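Local atomic coordinates of replicative DNA helicase (Nostoc punctiforme, PDB entry 4O1R), a protein that contains the intein described here, which probably excises itself from the helicase precursor and joins the flanking segments by protein splicing. Residues 12-17 with 30-35; 91-96 with 108-113; 58-63 with 114-119. All coordinates share one frame; numbering follows the deposited sequence. Where two conformers were deposited one is given.

How the interactions relate
Strand 106-126 ties two of the three contacts together. Interaction 2 uses its first part and interaction 3 the part that follows, with centres 15 Å apart and interaction 2 nested inside the loop that interaction 3 closes. At their junction V112 and S113 both face T63 in a classic beta bulge, with V112 N to T63 O and S113 O to T63 N probable hydrogen bonds, while L96 CD1 packs 3.9 Å from L62 CD2. Interaction 1 reaches the same curled sheet from beyond the chain's centre, about 27 Å from interaction 2 and 26 Å from interaction 3, centre to centre. Interactions 1 and 2 each bind their own sodium ion.

Interaction 1: residues 12-17 with 30-35; sequences TLVDSG and GFAVWA. With NA (sodium ion), chain C.
V14 holds CG1 anti to its backbone N (chi1 168°), which leaves CG2 beside that N and lying over one face of the W34 indole. The result is a CH-pi contact: CG2 of V14 stands 3.9 Å from the centroid of the five-membered ring of W34 and only 12° off the ring normal. CG1 of V14 reaches the benzo side, near CZ2, and T12 CB comes to the edge of the same indole at CD1. Also at that edge, and in the ring plane, a water accepts from W34 NE1 at 3.0 Å and donates to V14 O, which probably helps to set the ring's rotation.

One direct hydrogen bond joins the backbones. V14 N donates to A32 O over 3.1 Å and nearly straight (165°), although the donor stands well above the carbonyl plane. Beside it T12 O receives a CA-H...O contact from V33 CA at 3.4 Å. On the other flank L13 CD2 meets the F31 ring obliquely, 3.6 Å from CD1.

Past V14 the turn bends away to the solvent side, where D15 O binds a sodium ion at 2.4 Å. Four waters share that ion; one also donates to V14 O and another to S16 O.

This turn connects strands 10-12 and 19-21, where L13 packs on V20. It lies against strand 31-37, which pairs through F31 and V33 with strand 42-55, while W34 bonds by its backbone to V134 of strand 132-135.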
loop_
_atom_site.group_PDB
_atom_site.type_symbol
_atom_site.label_atom_id
_atom_site.label_comp_id
_atom_site.label_asym_id
_atom_site.label_seq_id
_atom_site.Cartn_x
_atom_site.Cartn_y
_atom_site.Cartn_z
ATOM N N THR A 12 -4.505 -6.503 5.721
ATOM C CA THR A 12 -5.577 -7.044 6.566
ATOM C C THR A 12 -6.441 -8.027 5.809
ATOM O O THR A 12 -7.035 -7.675 4.783
ATOM C CB THR A 12 -6.466 -5.925 7.139
ATOM O OG1 THR A 12 -5.637 -5.040 7.891
ATOM C CG2 THR A 12 -7.564 -6.491 8.051
ATOM N N LEU A 13 -6.513 -9.257 6.310
ATOM C CA LEU A 13 -7.440 -10.251 5.779
ATOM C C LEU A 13 -8.834 -9.858 6.261
ATOM O O LEU A 13 -9.069 -9.719 7.463
ATOM C CB LEU A 13 -7.051 -11.660 6.233
ATOM C CG LEU A 13 -5.625 -12.091 5.861
ATOM C CD1 LEU A 13 -5.343 -13.472 6.430
ATOM C CD2 LEU A 13 -5.388 -12.079 4.363
ATOM N N VAL A 14 -9.756 -9.649 5.330
ATOM C CA VAL A 14 -11.030 -9.012 5.663
ATOM C C VAL A 14 -11.841 -9.737 6.752
ATOM O O VAL A 14 -12.277 -9.107 7.718
ATOM C CB VAL A 14 -11.900 -8.770 4.392
ATOM C CG1 VAL A 14 -13.314 -8.385 4.774
ATOM C CG2 VAL A 14 -11.280 -7.700 3.511
ATOM N N ASP A 15 -12.021 -11.041 6.618
ATOM C CA ASP A 15 -12.939 -11.718 7.532
ATOM C C ASP A 15 -12.386 -11.844 8.934
ATOM O O ASP A 15 -13.080 -11.549 9.915
ATOM C CB ASP A 15 -13.362 -13.077 7.001
ATOM C CG ASP A 15 -14.437 -12.980 5.940
ATOM O OD1 ASP A 15 -14.999 -11.879 5.739
ATOM O OD2 ASP A 15 -14.729 -14.026 5.324
ATOM N N SER A 16 -11.137 -12.268 9.048
ATOM C CA SER A 16 -10.561 -12.387 10.376
ATOM C C SER A 16 -10.165 -11.030 10.931
ATOM O O SER A 16 -10.115 -10.865 12.136
ATOM C CB SER A 16 -9.354 -13.300 10.350
ATOM O OG SER A 16 -8.406 -12.831 9.429
ATOM N N GLY A 17 -9.884 -10.069 10.055
ATOM C CA GLY A 17 -9.315 -8.789 10.496
ATOM C C GLY A 17 -7.864 -8.929 10.914
ATOM O O GLY A 17 -7.291 -8.033 11.529
ATOM N N GLY A 30 -7.058 -15.922 -3.896
ATOM C CA GLY A 30 -8.493 -16.081 -3.699
ATOM C C GLY A 30 -8.963 -15.625 -2.335
ATOM O O GLY A 30 -9.974 -16.108 -1.820
ATOM N N PHE A 31 -8.227 -14.699 -1.739
ATOM C CA PHE A 31 -8.595 -14.155 -0.436
ATOM C C PHE A 31 -8.771 -12.653 -0.530
ATOM O O PHE A 31 -8.240 -12.024 -1.428
ATOM C CB PHE A 31 -7.537 -14.499 0.616
ATOM C CG PHE A 31 -6.177 -13.929 0.320
ATOM C CD1 PHE A 31 -5.807 -12.672 0.813
ATOM C CD2 PHE A 31 -5.272 -14.628 -0.473
ATOM C CE1 PHE A 31 -4.561 -12.131 0.533
ATOM C CE2 PHE A 31 -4.017 -14.106 -0.753
ATOM C CZ PHE A 31 -3.658 -12.843 -0.261
ATOM N N ALA A 32 -9.517 -12.090 0.412
ATOM C CA ALA A 32 -9.872 -10.670 0.377
ATOM C C ALA A 32 -9.070 -9.800 1.329
ATOM O O ALA A 32 -8.796 -10.180 2.483
ATOM C CB ALA A 32 -11.352 -10.490 0.633
ATOM N N VAL A 33 -8.702 -8.628 0.815
ATOM C CA VAL A 33 -8.070 -7.555 1.579
ATOM C C VAL A 33 -8.906 -6.285 1.379
ATOM O O VAL A 33 -9.912 -6.310 0.666
ATOM C CB VAL A 33 -6.586 -7.352 1.165
ATOM C CG1 VAL A 33 -5.811 -8.659 1.338
ATOM C CG2 VAL A 33 -6.472 -6.860 -0.276
ATOM N N TRP A 34 -8.506 -5.184 2.009
ATOM C CA TRP A 34 -9.181 -3.907 1.775
ATOM C C TRP A 34 -8.533 -3.142 0.634
ATOM O O TRP A 34 -7.314 -3.165 0.477
ATOM C CB TRP A 34 -9.202 -3.044 3.038
ATOM C CG TRP A 34 -10.088 -3.619 4.074
ATOM C CD1 TRP A 34 -9.704 -4.291 5.199
ATOM C CD2 TRP A 34 -11.518 -3.629 4.062
ATOM N NE1 TRP A 34 -10.812 -4.696 5.906
ATOM C CE2 TRP A 34 -11.939 -4.311 5.227
ATOM C CE3 TRP A 34 -12.489 -3.121 3.186
ATOM C CZ2 TRP A 34 -13.287 -4.499 5.536
ATOM C CZ3 TRP A 34 -13.835 -3.313 3.498
ATOM C CH2 TRP A 34 -14.216 -3.991 4.664
ATOM N N ALA A 35 -9.365 -2.472 -0.154
ATOM C CA ALA A 35 -8.902 -1.654 -1.276
ATOM C C ALA A 35 -9.818 -0.464 -1.461
ATOM O O ALA A 35 -10.955 -0.448 -0.995
ATOM C CB ALA A 35 -8.859 -2.477 -2.557
HETATM NA NA NA C . -14.224 -10.416 11.712
HETATM O O HOH W 1 -5.588 -4.591 3.515
HETATM O O HOH W 2 -11.435 -6.278 8.327
HETATM O O HOH W 3 -13.460 -8.471 10.521
HETATM O O HOH W 4 -12.519 -10.255 13.442
HETATM O O HOH W 5 -15.541 -9.259 13.354
HETATM O O HOH W 6 -16.153 -10.860 10.230
#

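Interaction 2: residues 91-96 with 108-113; sequences TPKEHL and WDEIVS. With NA (sodium ion), chain B.
L96 and I111 form the tight part of this contact. The CD1 of I111 lies 3.8 Å from L96 CG, and its CG1 is pressed to 3.2 Å from E94 O. I111 N donates to E94 O at 2.8 Å and nearly straight (167°), and L96 and D109 form a hydrogen-bonded antiparallel pair, bonded in both directions, with the bond from D109 N the more bent. L90, T80, F78 and L62 cover the apolar side chains. Buried beside them, D109 OD2 is held by T64 OG1, L66 N and Y107 OH.

The other side is looser. K93 N gives I111 O a longer bond, 3.1 Å and bent (143°). The lysine side chain runs beside E110 in the same direction, with K93 CG 3.4 Å from E110 OE2, yet NZ stays 6.2 Å from that oxygen, so the lysine's methylene groups, not its ammonium, lie against the carboxylate. H95 lays one ring face over E110, whose CB makes a CH-pi contact, while the ring's edge brings CD2 to within 3.1 Å of W108 O. E110 OE1 binds a glycerol, probably from the crystallisation liquor.

Residues 91-94 make a type II turn, stapled by E94 OE1, which accepts from both T91 N and T91 OG1; E94 OE2 pairs with K85. The same T91 hydroxyl binds a sodium ion, as does P92 O at 2.3 Å, with two waters. A cation on OG1 would be expected to polarise its O-H and may strengthen the bond to E94.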
loop_
_atom_site.group_PDB
_atom_site.type_symbol
_atom_site.label_atom_id
_atom_site.label_comp_id
_atom_site.label_asym_id
_atom_site.label_seq_id
_atom_site.Cartn_x
_atom_site.Cartn_y
_atom_site.Cartn_z
ATOM N N THR A 91 6.588 14.830 -2.909
ATOM C CA THR A 91 7.341 15.939 -2.324
ATOM C C THR A 91 7.003 16.093 -0.841
ATOM O O THR A 91 5.973 15.601 -0.360
ATOM C CB THR A 91 7.054 17.269 -3.069
ATOM O OG1 THR A 91 5.686 17.644 -2.859
ATOM C CG2 THR A 91 7.350 17.159 -4.589
ATOM N N PRO A 92 7.875 16.798 -0.094
ATOM C CA PRO A 92 7.556 17.057 1.309
ATOM C C PRO A 92 6.218 17.792 1.406
ATOM O O PRO A 92 5.936 18.652 0.568
ATOM C CB PRO A 92 8.707 17.959 1.768
ATOM C CG PRO A 92 9.848 17.585 0.840
ATOM C CD PRO A 92 9.172 17.376 -0.493
ATOM N N LYS A 93 5.409 17.437 2.404
ATOM C CA LYS A 93 4.092 18.056 2.664
ATOM C C LYS A 93 3.001 17.654 1.686
ATOM O O LYS A 93 1.855 18.039 1.866
ATOM C CB LYS A 93 4.173 19.585 2.760
ATOM C CG LYS A 93 5.140 20.028 3.862
ATOM C CD LYS A 93 5.132 21.509 4.072
ATOM C CE LYS A 93 5.723 22.179 2.882
ATOM N NZ LYS A 93 5.734 23.643 3.034
ATOM N N GLU A 94 3.338 16.866 0.671
ATOM C CA GLU A 94 2.301 16.361 -0.224
ATOM C C GLU A 94 1.384 15.408 0.551
ATOM O O GLU A 94 1.832 14.707 1.457
ATOM C CB GLU A 94 2.942 15.681 -1.431
ATOM C CG GLU A 94 1.978 15.419 -2.567
ATOM C CD GLU A 94 2.672 15.357 -3.901
ATOM O OE1 GLU A 94 3.920 15.451 -3.962
ATOM O OE2 GLU A 94 1.957 15.255 -4.912
ATOM N N HIS A 95 0.097 15.381 0.203
ATOM C CA HIS A 95 -0.860 14.549 0.929
ATOM C C HIS A 95 -1.199 13.267 0.174
ATOM O O HIS A 95 -1.255 13.259 -1.061
ATOM C CB HIS A 95 -2.141 15.344 1.189
ATOM C CG HIS A 95 -1.992 16.451 2.192
ATOM N ND1 HIS A 95 -1.184 17.555 2.000
ATOM C CD2 HIS A 95 -2.601 16.635 3.387
ATOM C CE1 HIS A 95 -1.290 18.361 3.048
ATOM N NE2 HIS A 95 -2.145 17.826 3.896
ATOM N N LEU A 96 -1.441 12.198 0.935
ATOM C CA LEU A 96 -1.798 10.884 0.392
ATOM C C LEU A 96 -3.101 10.398 0.996
ATOM O O LEU A 96 -3.424 10.721 2.148
ATOM C CB LEU A 96 -0.731 9.842 0.729
ATOM C CG LEU A 96 0.696 10.098 0.295
ATOM C CD1 LEU A 96 1.516 8.895 0.726
ATOM C CD2 LEU A 96 0.723 10.289 -1.211
ATOM N N TRP A 108 -6.863 12.607 3.851
ATOM C CA TRP A 108 -5.654 13.005 3.134
ATOM C C TRP A 108 -4.572 13.433 4.106
ATOM O O TRP A 108 -4.590 14.567 4.590
ATOM C CB TRP A 108 -5.989 14.159 2.193
ATOM C CG TRP A 108 -6.978 13.770 1.144
ATOM C CD1 TRP A 108 -8.324 14.000 1.162
ATOM C CD2 TRP A 108 -6.711 13.050 -0.072
ATOM N NE1 TRP A 108 -8.905 13.486 0.029
ATOM C CE2 TRP A 108 -7.938 12.899 -0.747
ATOM C CE3 TRP A 108 -5.547 12.541 -0.669
ATOM C CZ2 TRP A 108 -8.046 12.242 -1.980
ATOM C CZ3 TRP A 108 -5.661 11.886 -1.900
ATOM C CH2 TRP A 108 -6.900 11.747 -2.541
ATOM N N ASP A 109 -3.633 12.537 4.386
ATOM C CA ASP A 109 -2.603 12.809 5.384
ATOM C C ASP A 109 -1.365 13.403 4.721
ATOM O O ASP A 109 -1.032 13.076 3.585
ATOM C CB ASP A 109 -2.240 11.528 6.143
ATOM C CG ASP A 109 -1.625 11.799 7.516
ATOM O OD1 ASP A 109 -1.555 12.964 7.963
ATOM O OD2 ASP A 109 -1.252 10.805 8.146
ATOM N N GLU A 110 -0.666 14.245 5.456
ATOM C CA GLU A 110 0.540 14.894 4.972
ATOM C C GLU A 110 1.765 13.989 5.113
ATOM O O GLU A 110 1.974 13.377 6.171
ATOM C CB GLU A 110 0.754 16.153 5.818
ATOM C CG GLU A 110 1.896 17.008 5.343
ATOM C CD GLU A 110 2.372 17.992 6.380
ATOM O OE1 GLU A 110 2.467 17.623 7.570
ATOM O OE2 GLU A 110 2.702 19.115 5.990
ATOM N N ILE A 111 2.589 13.931 4.068
ATOM C CA ILE A 111 3.898 13.274 4.154
ATOM C C ILE A 111 4.858 14.157 4.941
ATOM O O ILE A 111 5.029 15.346 4.606
ATOM C CB ILE A 111 4.487 13.036 2.756
ATOM C CG1 ILE A 111 3.601 12.076 1.962
ATOM C CG2 ILE A 111 5.924 12.477 2.858
ATOM C CD1 ILE A 111 3.897 12.069 0.483
ATOM N N VAL A 112 5.469 13.589 5.984
ATOM C CA VAL A 112 6.479 14.325 6.772
ATOM C C VAL A 112 7.919 13.911 6.476
ATOM O O VAL A 112 8.845 14.678 6.736
ATOM C CB VAL A 112 6.200 14.299 8.306
ATOM C CG1 VAL A 112 4.860 14.960 8.624
ATOM C CG2 VAL A 112 6.239 12.891 8.849
ATOM N N SER A 113 8.108 12.721 5.913
ATOM C CA SER A 113 9.452 12.281 5.563
ATOM C C SER A 113 9.448 11.183 4.532
ATOM O O SER A 113 8.552 10.334 4.514
ATOM C CB SER A 113 10.233 11.855 6.812
ATOM O OG SER A 113 9.626 10.764 7.429
HETATM NA NA NA B . 5.340 19.580 -1.470
HETATM O O HOH W 7 3.101 19.261 -2.285
HETATM O O HOH W 8 4.671 21.692 -0.598
#

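Interaction 3: residues 58-63 with 114-119; sequences PLFTLT and ITYSGE. Unlike the reference sequence in segment 114-119: T115 (reference Glu).
Strands 58-63 and 114-119 run antiparallel with a strong twist, their axes 4.4 Å apart at closest and their directions 144° apart, and the register slips by one residue between P58 and F60. T61 and T115 form a regular hydrogen-bonded pair, T115 being a residue that differs from the reference sequence. Further along comes the bulge: L59 O accepts from S117 N and L59 N donates to G118 O, both at 2.8 Å, so a single residue spans two on the facing strand. The backbone of G118, with a positive phi, is one that glycine takes up readily and that would jam a side chain against the preceding carbonyl.

F60, Y116, P58 and I114 share one face. Y116 has CG anti to its backbone N (chi1 175°), and its ring turns an edge to the face of F60: a T-shaped pair with centroids 5.6 Å apart and planes at 62°. Its CD1 stands over the F60 face, displaced toward the rim. The edge of Y116 also takes P58 CB, 3.8 Å from CE1, and G118 N sits 3.4 Å above the plane of the Y116 ring, over its centre. On the other flank of F60, I114 CG2 packs 4.1 Å from F60 CB, and L87 and L90 pack against I114.

Across the sheet, beside T61, polar groups meet. T61 OG1 and S117 OG are hydrogen-bonded at 2.9 Å, and either may be the donor. R71 of the adjoining strand 69-72 reaches S117 O.

Long, curved antiparallel strands pairing in a horseshoe-shaped, all-beta domain are the mark of the Hint fold of inteins; the bulge at G118 is a feature of this pair.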
loop_
_atom_site.group_PDB
_atom_site.type_symbol
_atom_site.label_atom_id
_atom_site.label_comp_id
_atom_site.label_asym_id
_atom_site.label_seq_id
_atom_site.Cartn_x
_atom_site.Cartn_y
_atom_site.Cartn_z
ATOM N N PRO A 58 15.785 -1.509 -3.983
ATOM C CA PRO A 58 15.899 -0.382 -3.049
ATOM C C PRO A 58 14.547 0.032 -2.478
ATOM O O PRO A 58 13.536 0.049 -3.189
ATOM C CB PRO A 58 16.500 0.745 -3.915
ATOM C CG PRO A 58 17.010 0.081 -5.161
ATOM C CD PRO A 58 16.123 -1.108 -5.363
ATOM N N LEU A 59 14.544 0.336 -1.189
ATOM C CA LEU A 59 13.348 0.747 -0.467
ATOM C C LEU A 59 13.489 2.149 0.080
ATOM O O LEU A 59 14.589 2.556 0.489
ATOM C CB LEU A 59 13.075 -0.202 0.708
ATOM C CG LEU A 59 12.496 -1.564 0.339
ATOM C CD1 LEU A 59 12.504 -2.490 1.536
ATOM C CD2 LEU A 59 11.086 -1.420 -0.242
ATOM N N PHE A 60 12.348 2.840 0.138
ATOM C CA PHE A 60 12.245 4.145 0.791
ATOM C C PHE A 60 11.194 4.053 1.880
ATOM O O PHE A 60 10.134 3.475 1.661
ATOM C CB PHE A 60 11.831 5.215 -0.225
ATOM C CG PHE A 60 12.871 5.467 -1.278
ATOM C CD1 PHE A 60 12.993 4.603 -2.370
ATOM C CD2 PHE A 60 13.751 6.538 -1.165
ATOM C CE1 PHE A 60 13.979 4.799 -3.340
ATOM C CE2 PHE A 60 14.743 6.742 -2.132
ATOM C CZ PHE A 60 14.845 5.875 -3.212
ATOM N N THR A 61 11.497 4.627 3.042
ATOM C CA THR A 61 10.532 4.721 4.142
ATOM C C THR A 61 9.789 6.037 4.033
ATOM O O THR A 61 10.404 7.116 4.037
ATOM C CB THR A 61 11.236 4.638 5.487
ATOM O OG1 THR A 61 12.007 3.436 5.517
ATOM C CG2 THR A 61 10.233 4.598 6.634
ATOM N N LEU A 62 8.473 5.940 3.914
ATOM C CA LEU A 62 7.607 7.105 3.851
ATOM C C LEU A 62 6.814 7.173 5.145
ATOM O O LEU A 62 6.247 6.166 5.562
ATOM C CB LEU A 62 6.691 6.977 2.637
ATOM C CG LEU A 62 5.693 8.113 2.389
ATOM C CD1 LEU A 62 5.414 8.226 0.904
ATOM C CD2 LEU A 62 4.407 7.881 3.173
ATOM N N THR A 63 6.800 8.346 5.779
ATOM C CA THR A 63 6.077 8.541 7.040
ATOM C C THR A 63 5.100 9.690 6.896
ATOM O O THR A 63 5.432 10.714 6.286
ATOM C CB THR A 63 7.066 8.831 8.190
ATOM O OG1 THR A 63 8.057 7.800 8.227
ATOM C CG2 THR A 63 6.365 8.880 9.548
ATOM N N ILE A 114 10.452 11.230 3.663
ATOM C CA ILE A 114 10.773 10.117 2.766
ATOM C C ILE A 114 12.276 9.912 2.857
ATOM O O ILE A 114 13.044 10.867 2.674
ATOM C CB ILE A 114 10.350 10.363 1.298
ATOM C CG1 ILE A 114 8.846 10.653 1.207
ATOM C CG2 ILE A 114 10.696 9.146 0.452
ATOM C CD1 ILE A 114 8.404 11.064 -0.190
ATOM N N THR A 115 12.698 8.675 3.131
ATOM C CA THR A 115 14.098 8.392 3.425
ATOM C C THR A 115 14.507 7.085 2.779
ATOM O O THR A 115 13.869 6.059 3.008
ATOM C CB THR A 115 14.297 8.244 4.968
ATOM O OG1 THR A 115 13.836 9.420 5.655
ATOM C CG2 THR A 115 15.758 7.966 5.320
ATOM N N TYR A 116 15.578 7.096 1.993
ATOM C CA TYR A 116 16.133 5.844 1.498
ATOM C C TYR A 116 16.493 4.948 2.682
ATOM O O TYR A 116 17.146 5.394 3.626
ATOM C CB TYR A 116 17.352 6.118 0.613
ATOM C CG TYR A 116 18.023 4.850 0.175
ATOM C CD1 TYR A 116 17.353 3.924 -0.627
ATOM C CD2 TYR A 116 19.316 4.560 0.569
ATOM C CE1 TYR A 116 17.971 2.739 -1.030
ATOM C CE2 TYR A 116 19.937 3.382 0.173
ATOM C CZ TYR A 116 19.259 2.479 -0.623
ATOM O OH TYR A 116 19.880 1.302 -1.019
ATOM N N SER A 117 16.081 3.682 2.632
ATOM C CA SER A 117 16.342 2.785 3.767
ATOM C C SER A 117 16.908 1.418 3.372
ATOM O O SER A 117 16.695 0.421 4.063
ATOM C CB SER A 117 15.092 2.648 4.642
ATOM O OG SER A 117 14.014 2.165 3.887
ATOM N N GLY A 118 17.610 1.369 2.251
ATOM C CA GLY A 118 18.405 0.193 1.911
ATOM C C GLY A 118 17.694 -0.741 0.967
ATOM O O GLY A 118 16.621 -0.437 0.466
ATOM N N GLU A 119 18.305 -1.889 0.734
ATOM C CA GLU A 119 17.756 -2.901 -0.167
ATOM C C GLU A 119 17.304 -4.117 0.620
ATOM O O GLU A 119 17.982 -4.557 1.557
ATOM C CB GLU A 119 18.809 -3.335 -1.199
ATOM C CG GLU A 119 19.289 -2.229 -2.133
ATOM C CD GLU A 119 20.315 -2.712 -3.140
ATOM O OE1 GLU A 119 20.911 -3.795 -2.933
ATOM O OE2 GLU A 119 20.515 -1.999 -4.143
#